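Local coordinates for probable secreted solute-binding lipoprotein (PDB 3I3V), which probably captures a solute outside the cell and hands it to a membrane transporter, as bacterial extracellular solute-binding proteins generally do, at residues C[10-15]-C[67-72]; C[116-121]-C[289-294]; C[163-168]-C[242-247]; C[127-132]-C[263-268]. One frame throughout, in Å; residues are numbered along the deposited sequence.

Interaction 1. Residues C[10-15]-C[67-72]; sequences LVVHTQ and VVMVNL
Strands 10-14 and 67-70 run side by side in the same direction, and the hydrogen bonds between them are all backbone to backbone. V67 N donates to V11 O at 3.2 Å. H13 serves both ways: its N reaches V67 O at 2.8 Å, nearly along the C=O axis, while H13 O accepts M69 N, also at 2.8 Å. Each of these two oxygens takes a CA-H as well, V67 O that of V12 and H13 O that of V68. Past the strand end the bond from Q15 N to M69 O is weak. V12 turns its own amide groups to K43 and L45 of strand 41-46.

Polar side chains find partners farther off. H13 NE2 bonds to N47, and Q15 NE2 to G48 O; the extended chain of Q15 crosses V70 at about a right angle, with Q15 CD 3.5 Å from V70 CG1. An alanine at Q15, without the amide that reaches G48 O and lies across V70, would probably leave this end of the strand pair less firmly held.

The beta-branched valines suit the extended backbone. T14 CG2 presses on CB of M69, a selenomethionine, at a tight 3.2 Å. Strand 41-46, helix 51-60 and strand 67-70 form a beta-alpha-beta crossover that spans strand 9-14, consistent with the 2-1-3 strand order of a type II solute-binding lobe.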
loop_
_atom_site.group_PDB
_atom_site.type_symbol
_atom_site.label_atom_id
_atom_site.label_comp_id
_atom_site.label_asym_id
_atom_site.label_seq_id
_atom_site.Cartn_x
_atom_site.Cartn_y
_atom_site.Cartn_z
ATOM N N LEU C 10 -35.803 -31.771 -7.225
ATOM C CA LEU C 10 -35.629 -32.256 -5.888
ATOM C C LEU C 10 -36.952 -32.857 -5.457
ATOM O O LEU C 10 -37.950 -32.156 -5.483
ATOM C CB LEU C 10 -35.288 -31.090 -4.979
ATOM C CG LEU C 10 -34.283 -31.195 -3.850
ATOM C CD1 LEU C 10 -34.781 -30.470 -2.625
ATOM C CD2 LEU C 10 -33.993 -32.629 -3.550
ATOM N N VAL C 11 -36.984 -34.140 -5.085
ATOM C CA VAL C 11 -38.238 -34.765 -4.639
ATOM C C VAL C 11 -38.151 -34.898 -3.129
ATOM O O VAL C 11 -37.212 -35.495 -2.602
ATOM C CB VAL C 11 -38.443 -36.168 -5.246
ATOM C CG1 VAL C 11 -39.788 -36.731 -4.799
ATOM C CG2 VAL C 11 -38.368 -36.104 -6.762
ATOM N N VAL C 12 -39.146 -34.341 -2.447
ATOM C CA VAL C 12 -39.210 -34.339 -0.993
ATOM C C VAL C 12 -40.404 -35.136 -0.464
ATOM O O VAL C 12 -41.551 -34.817 -0.771
ATOM C CB VAL C 12 -39.321 -32.883 -0.461
ATOM C CG1 VAL C 12 -39.482 -32.878 1.050
ATOM C CG2 VAL C 12 -38.098 -32.090 -0.872
ATOM N N HIS C 13 -40.116 -36.165 0.335
ATOM C CA HIS C 13 -41.144 -37.003 0.954
ATOM C C HIS C 13 -41.354 -36.415 2.345
ATOM O O HIS C 13 -40.497 -36.556 3.213
ATOM C CB HIS C 13 -40.659 -38.454 1.051
ATOM C CG HIS C 13 -41.769 -39.451 1.138
ATOM N ND1 HIS C 13 -41.551 -40.801 1.196
ATOM C CD2 HIS C 13 -43.113 -39.272 1.151
ATOM C CE1 HIS C 13 -42.719 -41.429 1.236
ATOM N NE2 HIS C 13 -43.674 -40.525 1.209
ATOM N N THR C 14 -42.504 -35.774 2.545
ATOM C CA THR C 14 -42.821 -35.063 3.785
ATOM C C THR C 14 -44.132 -35.388 4.462
ATOM O O THR C 14 -45.105 -35.733 3.805
ATOM C CB THR C 14 -42.933 -33.560 3.519
ATOM O OG1 THR C 14 -41.994 -33.186 2.511
ATOM C CG2 THR C 14 -42.695 -32.771 4.775
ATOM N N GLN C 15 -44.160 -35.186 5.777
ATOM C CA GLN C 15 -45.367 -35.383 6.570
ATOM C C GLN C 15 -46.117 -34.059 6.614
ATOM O O GLN C 15 -47.253 -34.003 7.079
ATOM C CB GLN C 15 -45.020 -35.802 7.994
ATOM C CG GLN C 15 -44.533 -37.226 8.109
ATOM C CD GLN C 15 -44.315 -37.643 9.541
ATOM O OE1 GLN C 15 -43.660 -36.935 10.311
ATOM N NE2 GLN C 15 -44.857 -38.803 9.912
ATOM N N VAL C 67 -35.082 -36.225 -0.292
ATOM C CA VAL C 67 -35.073 -35.695 1.067
ATOM C C VAL C 67 -36.344 -36.142 1.766
ATOM O O VAL C 67 -37.431 -36.144 1.174
ATOM C CB VAL C 67 -35.043 -34.147 1.067
ATOM C CG1 VAL C 67 -35.164 -33.626 2.485
ATOM C CG2 VAL C 67 -33.761 -33.638 0.426
ATOM N N VAL C 68 -36.208 -36.520 3.029
ATOM C CA VAL C 68 -37.352 -36.972 3.802
ATOM C C VAL C 68 -37.588 -36.057 4.992
ATOM O O VAL C 68 -36.649 -35.562 5.599
ATOM C CB VAL C 68 -37.142 -38.415 4.316
ATOM C CG1 VAL C 68 -38.429 -38.932 4.941
ATOM C CG2 VAL C 68 -36.688 -39.318 3.175
HETATM N N MSE C 69 -38.847 -35.817 5.324
HETATM C CA MSE C 69 -39.152 -34.975 6.467
HETATM C C MSE C 69 -40.029 -35.740 7.432
HETATM O O MSE C 69 -41.246 -35.770 7.283
HETATM C CB MSE C 69 -39.843 -33.690 6.018
HETATM C CG MSE C 69 -38.979 -32.812 5.113
HETATM SE SE MSE C 69 -39.863 -31.156 4.580
HETATM C CE MSE C 69 -39.937 -30.331 6.334
ATOM N N VAL C 70 -39.393 -36.358 8.423
ATOM C CA VAL C 70 -40.090 -37.147 9.441
ATOM C C VAL C 70 -39.468 -36.935 10.812
ATOM O O VAL C 70 -38.354 -36.424 10.935
ATOM C CB VAL C 70 -40.014 -38.679 9.170
ATOM C CG1 VAL C 70 -41.282 -39.161 8.551
ATOM C CG2 VAL C 70 -38.801 -39.006 8.292
ATOM N N ASN C 71 -40.190 -37.357 11.844
ATOM C CA ASN C 71 -39.693 -37.223 13.193
ATOM C C ASN C 71 -38.870 -38.460 13.526
ATOM O O ASN C 71 -38.706 -39.356 12.692
ATOM C CB ASN C 71 -40.847 -37.064 14.190
ATOM C CG ASN C 71 -41.812 -38.250 14.171
ATOM O OD1 ASN C 71 -42.317 -38.678 15.221
ATOM N ND2 ASN C 71 -42.089 -38.771 12.981
ATOM N N LEU C 72 -38.352 -38.498 14.748
ATOM C CA LEU C 72 -37.538 -39.608 15.199
ATOM C C LEU C 72 -38.349 -40.513 16.107
ATOM O O LEU C 72 -38.705 -40.132 17.223
ATOM C CB LEU C 72 -36.308 -39.102 15.958
ATOM C CG LEU C 72 -35.344 -40.227 16.352
ATOM C CD1 LEU C 72 -34.718 -40.802 15.081
ATOM C CD2 LEU C 72 -34.267 -39.710 17.296
#

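Interaction 2. Residues C[116-121]-C[289-294]; sequences VRAFPY and GFWISP
F119 and F290 make a single antiparallel, hydrogen-bonded bridge that joins the loop 116-121 to strand 289-292. F119 N donates to F290 O at 2.8 Å and F290 N to F119 O at 2.9 Å, both bonds nearly straight and each directed at a lone pair. Packing is closest around this bridge. A118 CB stands squarely over the five-membered ring of W291, 3.5 Å from its centroid, a CH-pi contact for which one short methyl is well suited, and the same carbon lies 3.0 Å from F290 O. G289 fits because a beta carbon there would come within about 3.0 Å of F119 O. Beyond it, F290 drives its ring edge into the face of Y121, with F290 CE2 3.4 Å from Y121 CG and the planes at 61°; this edge-to-face pair is buried, and Y121 OH is satisfied by M310 O.

Strand 289-292 is the antiparallel member of the sheet of the N-terminal lobe, bonded on its other side to 67-70, so F119 adds a short further rung. This matches the type II solute-binding fold, in which one late strand returns to the first lobe.

R117 still sets its O over the W291 ring, but its side chain is loose: R117 CB only comes within 4.0 Å of W291 CZ3, and the chain then extends away, partly exposed, its charged end taking no part here. I292 touches as lightly, CD1 meeting the edge of the F119 ring at CE1, 4.0 Å away, but it is buried, with helix 300-310 packed on it.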
loop_
_atom_site.group_PDB
_atom_site.type_symbol
_atom_site.label_atom_id
_atom_site.label_comp_id
_atom_site.label_asym_id
_atom_site.label_seq_id
_atom_site.Cartn_x
_atom_site.Cartn_y
_atom_site.Cartn_z
ATOM N N VAL C 116 -25.037 -38.471 12.666
ATOM C CA VAL C 116 -26.201 -37.606 12.821
ATOM C C VAL C 116 -27.284 -38.116 11.877
ATOM O O VAL C 116 -27.143 -38.045 10.657
ATOM C CB VAL C 116 -25.867 -36.151 12.491
ATOM C CG1 VAL C 116 -27.098 -35.272 12.727
ATOM C CG2 VAL C 116 -24.707 -35.685 13.366
ATOM N N ARG C 117 -28.360 -38.642 12.451
ATOM C CA ARG C 117 -29.449 -39.204 11.663
ATOM C C ARG C 117 -30.058 -38.223 10.671
ATOM O O ARG C 117 -30.309 -38.574 9.513
ATOM C CB ARG C 117 -30.542 -39.726 12.586
ATOM C CG ARG C 117 -30.042 -40.630 13.688
ATOM C CD ARG C 117 -31.172 -40.943 14.639
ATOM N NE ARG C 117 -30.702 -41.514 15.894
ATOM C CZ ARG C 117 -30.550 -42.813 16.124
ATOM N NH1 ARG C 117 -30.832 -43.696 15.174
ATOM N NH2 ARG C 117 -30.130 -43.228 17.315
ATOM N N ALA C 118 -30.305 -36.996 11.125
ATOM C CA ALA C 118 -30.911 -35.991 10.259
ATOM C C ALA C 118 -30.617 -34.561 10.677
ATOM O O ALA C 118 -30.010 -34.319 11.711
ATOM C CB ALA C 118 -32.422 -36.208 10.212
ATOM N N PHE C 119 -31.036 -33.612 9.845
ATOM C CA PHE C 119 -30.866 -32.202 10.166
ATOM C C PHE C 119 -32.040 -31.864 11.079
ATOM O O PHE C 119 -33.197 -32.000 10.684
ATOM C CB PHE C 119 -30.945 -31.330 8.901
ATOM C CG PHE C 119 -29.706 -31.349 8.044
ATOM C CD1 PHE C 119 -29.520 -32.330 7.085
ATOM C CD2 PHE C 119 -28.750 -30.345 8.164
ATOM C CE1 PHE C 119 -28.403 -32.312 6.253
ATOM C CE2 PHE C 119 -27.629 -30.323 7.333
ATOM C CZ PHE C 119 -27.458 -31.306 6.378
ATOM N N PRO C 120 -31.761 -31.441 12.317
ATOM C CA PRO C 120 -32.869 -31.110 13.213
ATOM C C PRO C 120 -33.624 -29.893 12.680
ATOM O O PRO C 120 -33.064 -29.071 11.953
ATOM C CB PRO C 120 -32.167 -30.819 14.540
ATOM C CG PRO C 120 -30.906 -31.634 14.449
ATOM C CD PRO C 120 -30.480 -31.354 13.028
ATOM N N TYR C 121 -34.902 -29.785 13.023
ATOM C CA TYR C 121 -35.686 -28.648 12.565
ATOM C C TYR C 121 -36.818 -28.319 13.521
ATOM O O TYR C 121 -36.825 -27.241 14.100
ATOM C CB TYR C 121 -36.221 -28.912 11.155
ATOM C CG TYR C 121 -36.452 -27.645 10.362
ATOM C CD1 TYR C 121 -35.445 -26.692 10.233
ATOM C CD2 TYR C 121 -37.671 -27.402 9.739
ATOM C CE1 TYR C 121 -35.644 -25.531 9.505
ATOM C CE2 TYR C 121 -37.883 -26.242 9.007
ATOM C CZ TYR C 121 -36.863 -25.308 8.894
ATOM O OH TYR C 121 -37.065 -24.148 8.183
ATOM N N GLY C 289 -37.563 -33.792 11.079
ATOM C CA GLY C 289 -36.210 -33.398 10.729
ATOM C C GLY C 289 -35.978 -33.714 9.261
ATOM O O GLY C 289 -36.801 -34.408 8.653
ATOM N N PHE C 290 -34.876 -33.213 8.693
ATOM C CA PHE C 290 -34.536 -33.441 7.283
ATOM C C PHE C 290 -33.579 -34.630 7.104
ATOM O O PHE C 290 -32.462 -34.617 7.625
ATOM C CB PHE C 290 -33.870 -32.184 6.682
ATOM C CG PHE C 290 -34.795 -30.993 6.547
ATOM C CD1 PHE C 290 -35.707 -30.909 5.498
ATOM C CD2 PHE C 290 -34.737 -29.940 7.466
ATOM C CE1 PHE C 290 -36.549 -29.791 5.358
ATOM C CE2 PHE C 290 -35.574 -28.829 7.330
ATOM C CZ PHE C 290 -36.480 -28.756 6.272
ATOM N N TRP C 291 -34.005 -35.647 6.357
ATOM C CA TRP C 291 -33.155 -36.809 6.123
ATOM C C TRP C 291 -32.730 -36.832 4.658
ATOM O O TRP C 291 -33.484 -36.393 3.785
ATOM C CB TRP C 291 -33.899 -38.112 6.447
ATOM C CG TRP C 291 -34.466 -38.187 7.831
ATOM C CD1 TRP C 291 -35.414 -37.366 8.377
ATOM C CD2 TRP C 291 -34.171 -39.177 8.829
ATOM N NE1 TRP C 291 -35.732 -37.787 9.646
ATOM C CE2 TRP C 291 -34.987 -38.896 9.949
ATOM C CE3 TRP C 291 -33.300 -40.275 8.883
ATOM C CZ2 TRP C 291 -34.959 -39.674 11.110
ATOM C CZ3 TRP C 291 -33.273 -41.048 10.035
ATOM C CH2 TRP C 291 -34.098 -40.745 11.133
ATOM N N ILE C 292 -31.529 -37.336 4.384
ATOM C CA ILE C 292 -31.068 -37.410 3.001
ATOM C C ILE C 292 -30.922 -38.862 2.563
ATOM O O ILE C 292 -30.268 -39.656 3.227
ATOM C CB ILE C 292 -29.721 -36.690 2.805
ATOM C CG1 ILE C 292 -29.869 -35.211 3.169
ATOM C CG2 ILE C 292 -29.260 -36.836 1.348
ATOM C CD1 ILE C 292 -28.650 -34.377 2.841
ATOM N N SER C 293 -31.535 -39.205 1.437
ATOM C CA SER C 293 -31.471 -40.570 0.937
ATOM C C SER C 293 -30.294 -40.758 -0.003
ATOM O O SER C 293 -29.659 -39.787 -0.415
ATOM C CB SER C 293 -32.741 -40.909 0.178
ATOM O OG SER C 293 -32.794 -40.143 -1.012
ATOM N N PRO C 294 -29.965 -42.017 -0.332
ATOM C CA PRO C 294 -28.841 -42.221 -1.253
ATOM C C PRO C 294 -29.141 -41.538 -2.589
ATOM O O PRO C 294 -28.243 -41.007 -3.233
ATOM C CB PRO C 294 -28.756 -43.740 -1.354
ATOM C CG PRO C 294 -29.081 -44.157 0.072
ATOM C CD PRO C 294 -30.284 -43.261 0.395
#

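Interaction 3. Residues C[163-168]-C[242-247]; sequences APVTVG and AAVQSA
Parallel strands 163-166 and 242-246 pair within the mixed sheet of the C-terminal lobe, the one that also holds 122-131. Their backbones bond irregularly. A243 N donates to A163 O at 3.0 Å and, weakly, to P164 O as well. P164 O takes its main bond from V244 N at 2.9 Å, with that donor 29° above the carbonyl plane. The irregularity goes with a corner in the chain at A243 and with the unusual backbone of P164 (psi -97°). A proline suits P164, whose carbonyl does the bonding here and which has no N-H to offer; its side chain packs on helix 147-159.

Past the corner one normal parallel bond of this alpha/beta lobe forms, T166 N to V244 O, nearly straight at 3.0 Å. Small and beta-branched side chains keep the backbones close. A163 CB rests on A242 CB at 3.8 Å, while on the other face V165 CG2 touches V244 CB. T166 keeps its CG2 in the crowded position between backbone N and carbonyl carbon, which sets that methyl 3.4 Å from V244 O. One step farther along, a water takes over from direct bonding, donating to T166 O at 2.7 Å and accepting from S246 N at 2.8 Å.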
loop_
_atom_site.group_PDB
_atom_site.type_symbol
_atom_site.label_atom_id
_atom_site.label_comp_id
_atom_site.label_asym_id
_atom_site.label_seq_id
_atom_site.Cartn_x
_atom_site.Cartn_y
_atom_site.Cartn_z
ATOM N N ALA C 163 -61.101 -26.456 40.095
ATOM C CA ALA C 163 -60.189 -27.582 39.977
ATOM C C ALA C 163 -58.769 -27.044 39.836
ATOM O O ALA C 163 -58.554 -26.008 39.212
ATOM C CB ALA C 163 -60.561 -28.439 38.766
ATOM N N PRO C 164 -57.788 -27.727 40.447
ATOM C CA PRO C 164 -56.379 -27.322 40.391
ATOM C C PRO C 164 -55.692 -27.699 39.076
ATOM O O PRO C 164 -55.802 -26.955 38.093
ATOM C CB PRO C 164 -55.774 -28.013 41.613
ATOM C CG PRO C 164 -56.580 -29.259 41.716
ATOM C CD PRO C 164 -57.990 -28.765 41.473
ATOM N N VAL C 165 -54.979 -28.826 39.042
ATOM C CA VAL C 165 -54.308 -29.238 37.805
ATOM C C VAL C 165 -55.181 -30.212 37.017
ATOM O O VAL C 165 -55.617 -31.239 37.536
ATOM C CB VAL C 165 -52.927 -29.932 38.056
ATOM C CG1 VAL C 165 -52.257 -30.233 36.731
ATOM C CG2 VAL C 165 -52.015 -29.041 38.874
ATOM N N THR C 166 -55.449 -29.884 35.762
ATOM C CA THR C 166 -56.247 -30.772 34.936
ATOM C C THR C 166 -55.308 -31.523 33.988
ATOM O O THR C 166 -54.362 -30.953 33.445
ATOM C CB THR C 166 -57.298 -29.990 34.124
ATOM O OG1 THR C 166 -58.080 -30.903 33.343
ATOM C CG2 THR C 166 -56.621 -28.979 33.211
ATOM N N VAL C 167 -55.558 -32.813 33.812
ATOM C CA VAL C 167 -54.727 -33.626 32.940
ATOM C C VAL C 167 -55.457 -34.918 32.589
ATOM O O VAL C 167 -56.238 -35.436 33.388
ATOM C CB VAL C 167 -53.370 -33.955 33.621
ATOM C CG1 VAL C 167 -53.599 -34.777 34.884
ATOM C CG2 VAL C 167 -52.456 -34.691 32.648
ATOM N N GLY C 168 -55.214 -35.425 31.383
ATOM C CA GLY C 168 -55.858 -36.658 30.955
ATOM C C GLY C 168 -55.117 -37.867 31.488
ATOM O O GLY C 168 -54.199 -38.381 30.849
ATOM N N ALA C 242 -60.588 -25.307 35.596
ATOM C CA ALA C 242 -59.355 -25.734 36.259
ATOM C C ALA C 242 -58.351 -24.625 35.970
ATOM O O ALA C 242 -58.376 -24.038 34.897
ATOM C CB ALA C 242 -58.866 -27.064 35.699
ATOM N N ALA C 243 -57.467 -24.349 36.921
ATOM C CA ALA C 243 -56.500 -23.268 36.784
ATOM C C ALA C 243 -55.093 -23.622 36.307
ATOM O O ALA C 243 -54.337 -22.735 35.911
ATOM C CB ALA C 243 -56.406 -22.521 38.104
ATOM N N VAL C 244 -54.716 -24.894 36.351
ATOM C CA VAL C 244 -53.370 -25.258 35.914
ATOM C C VAL C 244 -53.393 -26.368 34.882
ATOM O O VAL C 244 -54.211 -27.288 34.952
ATOM C CB VAL C 244 -52.488 -25.709 37.087
ATOM C CG1 VAL C 244 -51.050 -25.924 36.599
ATOM C CG2 VAL C 244 -52.519 -24.669 38.196
ATOM N N GLN C 245 -52.475 -26.291 33.928
ATOM C CA GLN C 245 -52.418 -27.298 32.887
ATOM C C GLN C 245 -51.049 -27.413 32.265
ATOM O O GLN C 245 -50.495 -26.417 31.805
ATOM C CB GLN C 245 -53.410 -26.955 31.780
ATOM C CG GLN C 245 -53.357 -27.898 30.607
ATOM C CD GLN C 245 -54.128 -27.377 29.409
ATOM O OE1 GLN C 245 -54.703 -28.151 28.644
ATOM N NE2 GLN C 245 -54.136 -26.063 29.239
ATOM N N SER C 246 -50.502 -28.624 32.253
ATOM C CA SER C 246 -49.218 -28.855 31.611
ATOM C C SER C 246 -49.563 -29.309 30.192
ATOM O O SER C 246 -50.367 -30.222 30.010
ATOM C CB SER C 246 -48.455 -29.962 32.321
ATOM O OG SER C 246 -47.286 -30.279 31.593
ATOM N N ALA C 247 -48.975 -28.695 29.177
ATOM C CA ALA C 247 -49.318 -29.119 27.832
ATOM C C ALA C 247 -48.368 -28.589 26.768
ATOM O O ALA C 247 -47.734 -27.560 26.967
ATOM C CB ALA C 247 -50.738 -28.686 27.520
HETATM O O HOH W 1 -51.759 -31.058 32.919
#

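Interaction 4. Residues C[127-132]-C[263-268]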
loop_
_atom_site.group_PDB
_atom_site.type_symbol
_atom_site.label_atom_id
_atom_site.label_comp_id
_atom_site.label_asym_id
_atom_site.label_seq_id
_atom_site.Cartn_x
_atom_site.Cartn_y
_atom_site.Cartn_z
ATOM N N PRO C 127 -44.437 -26.673 28.543
ATOM C CA PRO C 127 -44.464 -26.078 29.884
ATOM C C PRO C 127 -45.774 -26.215 30.675
ATOM O O PRO C 127 -46.717 -26.890 30.255
ATOM C CB PRO C 127 -44.138 -24.623 29.598
ATOM C CG PRO C 127 -44.958 -24.389 28.336
ATOM C CD PRO C 127 -44.701 -25.651 27.512
ATOM N N VAL C 128 -45.810 -25.545 31.824
ATOM C CA VAL C 128 -46.976 -25.534 32.693
ATOM C C VAL C 128 -47.616 -24.146 32.650
ATOM O O VAL C 128 -46.957 -23.141 32.922
ATOM C CB VAL C 128 -46.595 -25.850 34.160
ATOM C CG1 VAL C 128 -47.848 -25.953 35.003
ATOM C CG2 VAL C 128 -45.803 -27.144 34.233
ATOM N N ALA C 129 -48.897 -24.098 32.298
ATOM C CA ALA C 129 -49.641 -22.849 32.218
ATOM C C ALA C 129 -50.475 -22.657 33.488
ATOM O O ALA C 129 -51.149 -23.587 33.940
ATOM C CB ALA C 129 -50.547 -22.867 30.989
ATOM N N TYR C 130 -50.415 -21.448 34.050
ATOM C CA TYR C 130 -51.137 -21.087 35.274
ATOM C C TYR C 130 -52.106 -19.932 35.012
ATOM O O TYR C 130 -51.699 -18.847 34.599
ATOM C CB TYR C 130 -50.147 -20.659 36.365
ATOM C CG TYR C 130 -49.140 -21.724 36.760
ATOM C CD1 TYR C 130 -49.368 -22.556 37.851
ATOM C CD2 TYR C 130 -47.956 -21.894 36.039
ATOM C CE1 TYR C 130 -48.445 -23.530 38.220
ATOM C CE2 TYR C 130 -47.030 -22.866 36.401
ATOM C CZ TYR C 130 -47.281 -23.679 37.493
ATOM O OH TYR C 130 -46.367 -24.635 37.865
ATOM N N ASN C 131 -53.389 -20.171 35.254
ATOM C CA ASN C 131 -54.407 -19.148 35.050
ATOM C C ASN C 131 -54.403 -18.198 36.261
ATOM O O ASN C 131 -54.806 -18.575 37.359
ATOM C CB ASN C 131 -55.775 -19.829 34.862
ATOM C CG ASN C 131 -56.909 -18.836 34.647
ATOM O OD1 ASN C 131 -57.941 -19.176 34.065
ATOM N ND2 ASN C 131 -56.731 -17.612 35.132
ATOM N N ARG C 132 -53.928 -16.972 36.058
ATOM C CA ARG C 132 -53.845 -15.977 37.130
ATOM C C ARG C 132 -55.191 -15.519 37.668
ATOM O O ARG C 132 -55.377 -15.397 38.875
ATOM C CB ARG C 132 -53.059 -14.761 36.656
ATOM C CG ARG C 132 -51.578 -14.844 36.922
ATOM C CD ARG C 132 -51.299 -14.705 38.398
ATOM N NE ARG C 132 -49.868 -14.652 38.670
ATOM C CZ ARG C 132 -49.354 -14.501 39.881
ATOM N NH1 ARG C 132 -50.161 -14.391 40.928
ATOM N NH2 ARG C 132 -48.040 -14.461 40.047
ATOM N N THR C 263 -53.029 -15.635 31.496
ATOM C CA THR C 263 -52.408 -16.931 31.748
ATOM C C THR C 263 -50.892 -16.754 31.707
ATOM O O THR C 263 -50.358 -15.994 30.902
ATOM C CB THR C 263 -52.851 -18.007 30.700
ATOM O OG1 THR C 263 -54.199 -18.408 30.966
ATOM C CG2 THR C 263 -51.962 -19.249 30.774
ATOM N N GLU C 264 -50.201 -17.447 32.599
ATOM C CA GLU C 264 -48.752 -17.374 32.672
ATOM C C GLU C 264 -48.137 -18.766 32.596
ATOM O O GLU C 264 -48.675 -19.714 33.159
ATOM C CB GLU C 264 -48.333 -16.702 33.975
ATOM C CG GLU C 264 -48.489 -15.194 33.970
ATOM C CD GLU C 264 -48.116 -14.575 35.300
ATOM O OE1 GLU C 264 -47.128 -15.033 35.919
ATOM O OE2 GLU C 264 -48.803 -13.624 35.722
ATOM N N VAL C 265 -47.006 -18.887 31.910
ATOM C CA VAL C 265 -46.346 -20.179 31.785
ATOM C C VAL C 265 -45.103 -20.281 32.650
ATOM O O VAL C 265 -44.367 -19.305 32.828
ATOM C CB VAL C 265 -45.949 -20.486 30.320
ATOM C CG1 VAL C 265 -47.190 -20.599 29.455
ATOM C CG2 VAL C 265 -45.026 -19.411 29.793
ATOM N N GLY C 266 -44.888 -21.478 33.189
ATOM C CA GLY C 266 -43.734 -21.743 34.024
ATOM C C GLY C 266 -43.391 -23.223 33.940
ATOM O O GLY C 266 -43.661 -23.872 32.928
ATOM N N GLY C 267 -42.795 -23.754 35.002
ATOM C CA GLY C 267 -42.440 -25.158 35.028
ATOM C C GLY C 267 -43.179 -25.848 36.155
ATOM O O GLY C 267 -43.926 -25.212 36.901
ATOM N N TRP C 268 -42.983 -27.154 36.286
ATOM C CA TRP C 268 -43.648 -27.901 37.343
ATOM C C TRP C 268 -42.859 -27.746 38.651
ATOM O O TRP C 268 -41.642 -27.923 38.683
ATOM C CB TRP C 268 -43.779 -29.376 36.935
ATOM C CG TRP C 268 -44.584 -30.171 37.906
ATOM C CD1 TRP C 268 -44.126 -30.804 39.023
ATOM C CD2 TRP C 268 -46.010 -30.333 37.909
ATOM N NE1 TRP C 268 -45.174 -31.344 39.723
ATOM C CE2 TRP C 268 -46.341 -31.069 39.063
ATOM C CE3 TRP C 268 -47.037 -29.924 37.051
ATOM C CZ2 TRP C 268 -47.658 -31.407 39.383
ATOM C CZ3 TRP C 268 -48.348 -30.262 37.368
ATOM C CH2 TRP C 268 -48.643 -30.995 38.524
#
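Four backbone hydrogen bonds join strands 128-131 and 263-266 as antiparallel neighbours. V128 pairs with G266 in both directions, V128 N to G266 O at 2.9 Å and G266 N to V128 O at 2.7 Å. Y130 and E264 repeat the pattern, Y130 N reaching E264 O at 2.6 Å, nearly along the C=O axis. Between and beyond them A129 faces V265 and N131 faces T263 as non-hydrogen-bonded pairs.

A side-chain to backbone hydrogen bond strengthens the set. Y130, with CG anti to its carbonyl carbon (chi1 -60°), lays its ring alongside the opposite strand so that OH donates to G267 O at 2.7 Å, with E264 O also at the ring edge. A beta carbon on G266 would come about 3.5 Å from Y130 CE2, close but not excluded, so glycine lets the ring lie near the backbone without crowding. A phenylalanine at Y130 would take away the hydroxyl's bond to G267 O and would probably hold the segment after the strand less firmly.

Charge enters at the far end. R132 NE meets E264 OE2 at 3.3 Å, from above the carboxylate plane and well bent, a salt bridge of modest geometry; R132 NH1 also holds D141 O.

Apolar contacts fill the remainder: branched V128 sets CG2 at the W268 ring edge, 4.0 Å from W268 CB, and A129 CB, a small methyl that lets the A129 and V265 backbones come close, touches T263 CG2. Cohesion therefore probably rests chiefly on buried backbone bonds and the tyrosine hydroxyl, the partly exposed ion pair adding less.

From the N terminus, interaction 1 closes first, bringing 67-72 back beside 10-15 after 51 residues. Interaction 2 then opens at 116-121 and does not close until 289-294. Inside that long loop lies interaction 4, from 127-132 to 263-268, and inside it in turn interaction 3, from 163-168 to 242-247; the three nest and none cross. Interactions 1 and 2 share the sheet of the first lobe, where strands 67-70 and 289-292 are neighbours. Interactions 3 and 4 meet in the second lobe through strands 242-246 and 122-131. Interactions 1 and 2 lie on the other side of the chain's centre from interactions 3 and 4, their centres about 33 to 36 Å from those of the latter two.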